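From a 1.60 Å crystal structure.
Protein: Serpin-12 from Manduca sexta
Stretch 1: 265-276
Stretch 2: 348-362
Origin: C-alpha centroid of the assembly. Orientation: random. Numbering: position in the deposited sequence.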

# COMPACT_ATOMS: atom_id res chain seq x y z
N PRO A 265 18.15 20.26 3.26
CA PRO A 265 17.46 20.86 2.11
C PRO A 265 18.46 21.26 1.04
O PRO A 265 19.55 21.75 1.33
CB PRO A 265 16.76 22.09 2.72
CG PRO A 265 16.75 21.84 4.20
CD PRO A 265 18.00 21.06 4.48
N LYS A 266 18.07 21.02 -0.22
CA LYS A 266 18.85 21.41 -1.38
C LYS A 266 17.96 22.20 -2.33
O LYS A 266 16.76 21.97 -2.42
CB LYS A 266 19.43 20.19 -2.12
CG LYS A 266 20.52 19.42 -1.37
CD LYS A 266 21.71 20.35 -1.07
CE LYS A 266 22.39 19.96 0.24
NZ LYS A 266 22.37 21.07 1.24
N ASP A 267 18.58 23.11 -3.08
CA ASP A 267 17.91 23.84 -4.14
C ASP A 267 17.72 22.91 -5.34
O ASP A 267 18.69 22.56 -6.02
CB ASP A 267 18.75 25.08 -4.47
CG ASP A 267 18.23 25.89 -5.65
OD1 ASP A 267 17.12 25.66 -6.16
OD2 ASP A 267 18.96 26.81 -6.07
N VAL A 268 16.49 22.44 -5.56
CA VAL A 268 16.19 21.42 -6.56
C VAL A 268 15.29 22.01 -7.64
O VAL A 268 14.26 22.61 -7.34
CB VAL A 268 15.50 20.19 -5.93
CG1 VAL A 268 15.07 19.20 -7.02
CG2 VAL A 268 16.42 19.52 -4.92
N ALA A 269 15.67 21.80 -8.91
CA ALA A 269 14.79 22.02 -10.05
C ALA A 269 14.11 20.69 -10.38
O ALA A 269 14.76 19.77 -10.88
CB ALA A 269 15.57 22.54 -11.25
N LEU A 270 12.81 20.61 -10.12
CA LEU A 270 12.07 19.35 -10.16
C LEU A 270 11.11 19.33 -11.35
O LEU A 270 10.37 20.29 -11.58
CB LEU A 270 11.31 19.18 -8.85
CG LEU A 270 10.31 18.02 -8.75
CD1 LEU A 270 11.05 16.69 -8.72
CD2 LEU A 270 9.46 18.18 -7.49
N GLU A 271 11.11 18.22 -12.10
CA GLU A 271 10.09 17.92 -13.10
C GLU A 271 9.53 16.56 -12.76
O GLU A 271 10.26 15.56 -12.83
CB GLU A 271 10.66 17.94 -14.52
CG GLU A 271 11.23 19.31 -14.88
CD GLU A 271 11.78 19.39 -16.29
OE1 GLU A 271 11.56 18.47 -17.10
OE2 GLU A 271 12.45 20.40 -16.60
N LEU A 272 8.25 16.52 -12.38
CA LEU A 272 7.61 15.30 -11.87
C LEU A 272 6.34 15.01 -12.65
O LEU A 272 5.41 15.82 -12.62
CB LEU A 272 7.32 15.45 -10.37
CG LEU A 272 6.73 14.22 -9.69
CD1 LEU A 272 7.79 13.13 -9.57
CD2 LEU A 272 6.17 14.57 -8.30
N PRO A 273 6.22 13.86 -13.34
CA PRO A 273 4.97 13.57 -14.06
C PRO A 273 3.81 13.42 -13.10
O PRO A 273 3.90 12.77 -12.06
CB PRO A 273 5.28 12.25 -14.78
CG PRO A 273 6.67 11.91 -14.50
CD PRO A 273 7.20 12.75 -13.40
N LYS A 274 2.69 14.04 -13.48
CA LYS A 274 1.41 13.71 -12.86
C LYS A 274 1.07 12.26 -13.14
O LYS A 274 1.27 11.77 -14.25
CB LYS A 274 0.27 14.57 -13.44
CG LYS A 274 0.26 16.01 -13.04
CD LYS A 274 -1.17 16.49 -12.87
CE LYS A 274 -1.78 16.96 -14.18
NZ LYS A 274 -3.09 17.62 -13.93
N PHE A 275 0.52 11.57 -12.13
CA PHE A 275 0.04 10.21 -12.37
C PHE A 275 -1.08 9.88 -11.40
O PHE A 275 -1.22 10.49 -10.34
CB PHE A 275 1.18 9.18 -12.29
CG PHE A 275 1.80 9.06 -10.93
CD1 PHE A 275 1.25 8.23 -9.95
CD2 PHE A 275 2.97 9.74 -10.63
CE1 PHE A 275 1.84 8.12 -8.70
CE2 PHE A 275 3.57 9.63 -9.39
CZ PHE A 275 3.00 8.82 -8.41
N SER A 276 -1.87 8.90 -11.80
CA SER A 276 -2.83 8.25 -10.91
C SER A 276 -2.75 6.76 -11.18
O SER A 276 -2.96 6.34 -12.33
CB SER A 276 -4.25 8.78 -11.14
OG SER A 276 -5.17 8.20 -10.24
N GLU A 348 22.37 28.22 -10.83
CA GLU A 348 22.01 26.88 -11.27
C GLU A 348 21.67 26.03 -10.05
O GLU A 348 22.37 26.13 -9.03
CB GLU A 348 23.13 26.23 -12.08
N PRO A 349 20.60 25.23 -10.10
CA PRO A 349 20.19 24.50 -8.90
C PRO A 349 21.26 23.51 -8.46
O PRO A 349 22.08 23.06 -9.26
CB PRO A 349 18.91 23.78 -9.35
CG PRO A 349 19.08 23.62 -10.82
CD PRO A 349 19.79 24.87 -11.27
N SER A 350 21.24 23.19 -7.17
CA SER A 350 22.15 22.18 -6.65
C SER A 350 21.87 20.82 -7.26
O SER A 350 22.79 20.02 -7.46
CB SER A 350 22.04 22.10 -5.12
OG SER A 350 21.91 23.39 -4.55
N LEU A 351 20.61 20.54 -7.57
CA LEU A 351 20.21 19.24 -8.08
C LEU A 351 19.12 19.44 -9.12
O LEU A 351 18.15 20.16 -8.88
CB LEU A 351 19.69 18.34 -6.95
CG LEU A 351 19.11 16.97 -7.30
CD1 LEU A 351 20.14 16.11 -7.99
CD2 LEU A 351 18.56 16.28 -6.06
N TYR A 352 19.29 18.81 -10.28
CA TYR A 352 18.21 18.62 -11.24
C TYR A 352 17.58 17.27 -10.99
O TYR A 352 18.27 16.25 -10.97
CB TYR A 352 18.73 18.69 -12.68
CG TYR A 352 19.11 20.06 -13.16
CD1 TYR A 352 18.15 20.93 -13.67
CD2 TYR A 352 20.43 20.48 -13.15
CE1 TYR A 352 18.49 22.19 -14.13
CE2 TYR A 352 20.78 21.74 -13.61
CZ TYR A 352 19.81 22.58 -14.09
OH TYR A 352 20.16 23.83 -14.55
N PHE A 353 16.26 17.25 -10.81
CA PHE A 353 15.52 16.01 -10.60
C PHE A 353 14.42 15.95 -11.65
O PHE A 353 13.34 16.51 -11.49
CB PHE A 353 14.94 15.94 -9.19
CG PHE A 353 14.50 14.55 -8.78
CD1 PHE A 353 13.32 14.01 -9.26
CD2 PHE A 353 15.27 13.79 -7.89
CE1 PHE A 353 12.90 12.73 -8.89
CE2 PHE A 353 14.85 12.50 -7.52
CZ PHE A 353 13.67 11.98 -8.02
N ARG A 354 14.70 15.24 -12.74
CA ARG A 354 13.77 15.15 -13.86
C ARG A 354 13.37 13.68 -13.99
O ARG A 354 14.16 12.85 -14.43
CB ARG A 354 14.40 15.69 -15.13
CG ARG A 354 13.77 15.21 -16.42
CD ARG A 354 14.27 16.02 -17.56
NE ARG A 354 15.71 15.88 -17.75
CZ ARG A 354 16.44 16.69 -18.50
NH1 ARG A 354 15.86 17.69 -19.15
NH2 ARG A 354 17.76 16.50 -18.61
N ALA A 355 12.14 13.38 -13.59
CA ALA A 355 11.65 12.01 -13.57
C ALA A 355 10.95 11.67 -14.89
O ALA A 355 9.75 11.42 -14.94
CB ALA A 355 10.72 11.80 -12.38
N ASN A 356 11.74 11.68 -15.97
CA ASN A 356 11.27 11.42 -17.32
C ASN A 356 11.64 10.02 -17.79
O ASN A 356 11.78 9.77 -19.00
CB ASN A 356 11.80 12.48 -18.29
CG ASN A 356 13.32 12.47 -18.41
OD1 ASN A 356 14.01 11.71 -17.73
ND2 ASN A 356 13.84 13.32 -19.28
N LYS A 357 11.83 9.12 -16.83
CA LYS A 357 12.16 7.73 -17.05
C LYS A 357 11.65 6.99 -15.82
O LYS A 357 11.27 7.63 -14.83
CB LYS A 357 13.67 7.53 -17.24
CG LYS A 357 14.50 7.91 -16.04
CD LYS A 357 15.98 7.71 -16.34
CE LYS A 357 16.85 8.17 -15.19
NZ LYS A 357 18.25 7.68 -15.32
N PRO A 358 11.59 5.66 -15.86
CA PRO A 358 10.99 4.92 -14.74
C PRO A 358 11.62 5.25 -13.38
O PRO A 358 12.84 5.42 -13.26
CB PRO A 358 11.22 3.45 -15.13
CG PRO A 358 11.14 3.48 -16.58
CD PRO A 358 11.82 4.77 -17.02
N PHE A 359 10.77 5.31 -12.36
CA PHE A 359 11.18 5.76 -11.04
C PHE A 359 10.32 5.09 -9.99
O PHE A 359 9.30 4.47 -10.30
CB PHE A 359 11.11 7.29 -10.90
CG PHE A 359 9.72 7.86 -11.06
CD1 PHE A 359 9.25 8.23 -12.31
CD2 PHE A 359 8.91 8.07 -9.96
CE1 PHE A 359 7.98 8.77 -12.47
CE2 PHE A 359 7.64 8.60 -10.10
CZ PHE A 359 7.17 8.95 -11.35
N LEU A 360 10.74 5.21 -8.73
CA LEU A 360 10.03 4.68 -7.58
C LEU A 360 9.41 5.83 -6.80
O LEU A 360 10.06 6.87 -6.59
CB LEU A 360 10.96 3.93 -6.64
CG LEU A 360 11.65 2.67 -7.12
CD1 LEU A 360 12.37 2.07 -5.92
CD2 LEU A 360 10.62 1.68 -7.69
N ALA A 361 8.17 5.66 -6.35
CA ALA A 361 7.55 6.64 -5.47
C ALA A 361 7.05 5.93 -4.22
O ALA A 361 6.43 4.88 -4.31
CB ALA A 361 6.39 7.36 -6.18
N ILE A 362 7.32 6.52 -3.06
CA ILE A 362 6.94 5.94 -1.78
C ILE A 362 6.17 6.99 -1.02
O ILE A 362 6.66 8.11 -0.84
CB ILE A 362 8.17 5.48 -0.98
CG1 ILE A 362 8.91 4.38 -1.75
CG2 ILE A 362 7.76 4.96 0.41
CD1 ILE A 362 10.20 3.94 -1.11
O HOH W 1 21.27 23.88 -2.23
O HOH W 2 13.43 18.84 -19.46

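The contact is built first from backbone. Strands 265-273 and 351-354 run parallel, 4° apart, and the odd-numbered residues of the first supply the hydrogen-bonding groups. Ala269 N donates to Leu351 O (3.0 Å) while Ala269 O accepts from Phe353 N (2.9 Å, nearly linear at 178°). Glu271 repeats the pattern, its N bonding Phe353 O at 2.9 Å and its O receiving Ala355 N at 3.0 Å. At the entry the ladder is looser: Asp267 O takes Leu351 N at 3.2 Å and, weakly, Ser350 N at 2.9 Å. Between these rungs, Val268 CA and Leu270 CA direct C-H groups at Leu351 O (3.3 Å) and Phe353 O (3.4 Å), respectively.

Water extends the polar pairing where side chains do not bond directly. One water accepts from Asp267 N and meets Ser350 OG; another links Glu271 OE1 to Arg354 NH1, accepting from the arginine and donating to the carboxylate.

Alternation then sorts the side chains. Val268, Leu270, Leu351 and Phe353 share one face, where Leu270 CD1 reaches Phe353 CD1 at 3.6 Å; Ala269, Glu271, Tyr352 and Arg354 take the other. Beyond the ladder, packing alone continues the contact: Pro273 CG lies 4.0 Å from Phe359 CE1, and Phe275 CE2 approaches the edge of the Phe359 ring, 4.2 Å from CZ.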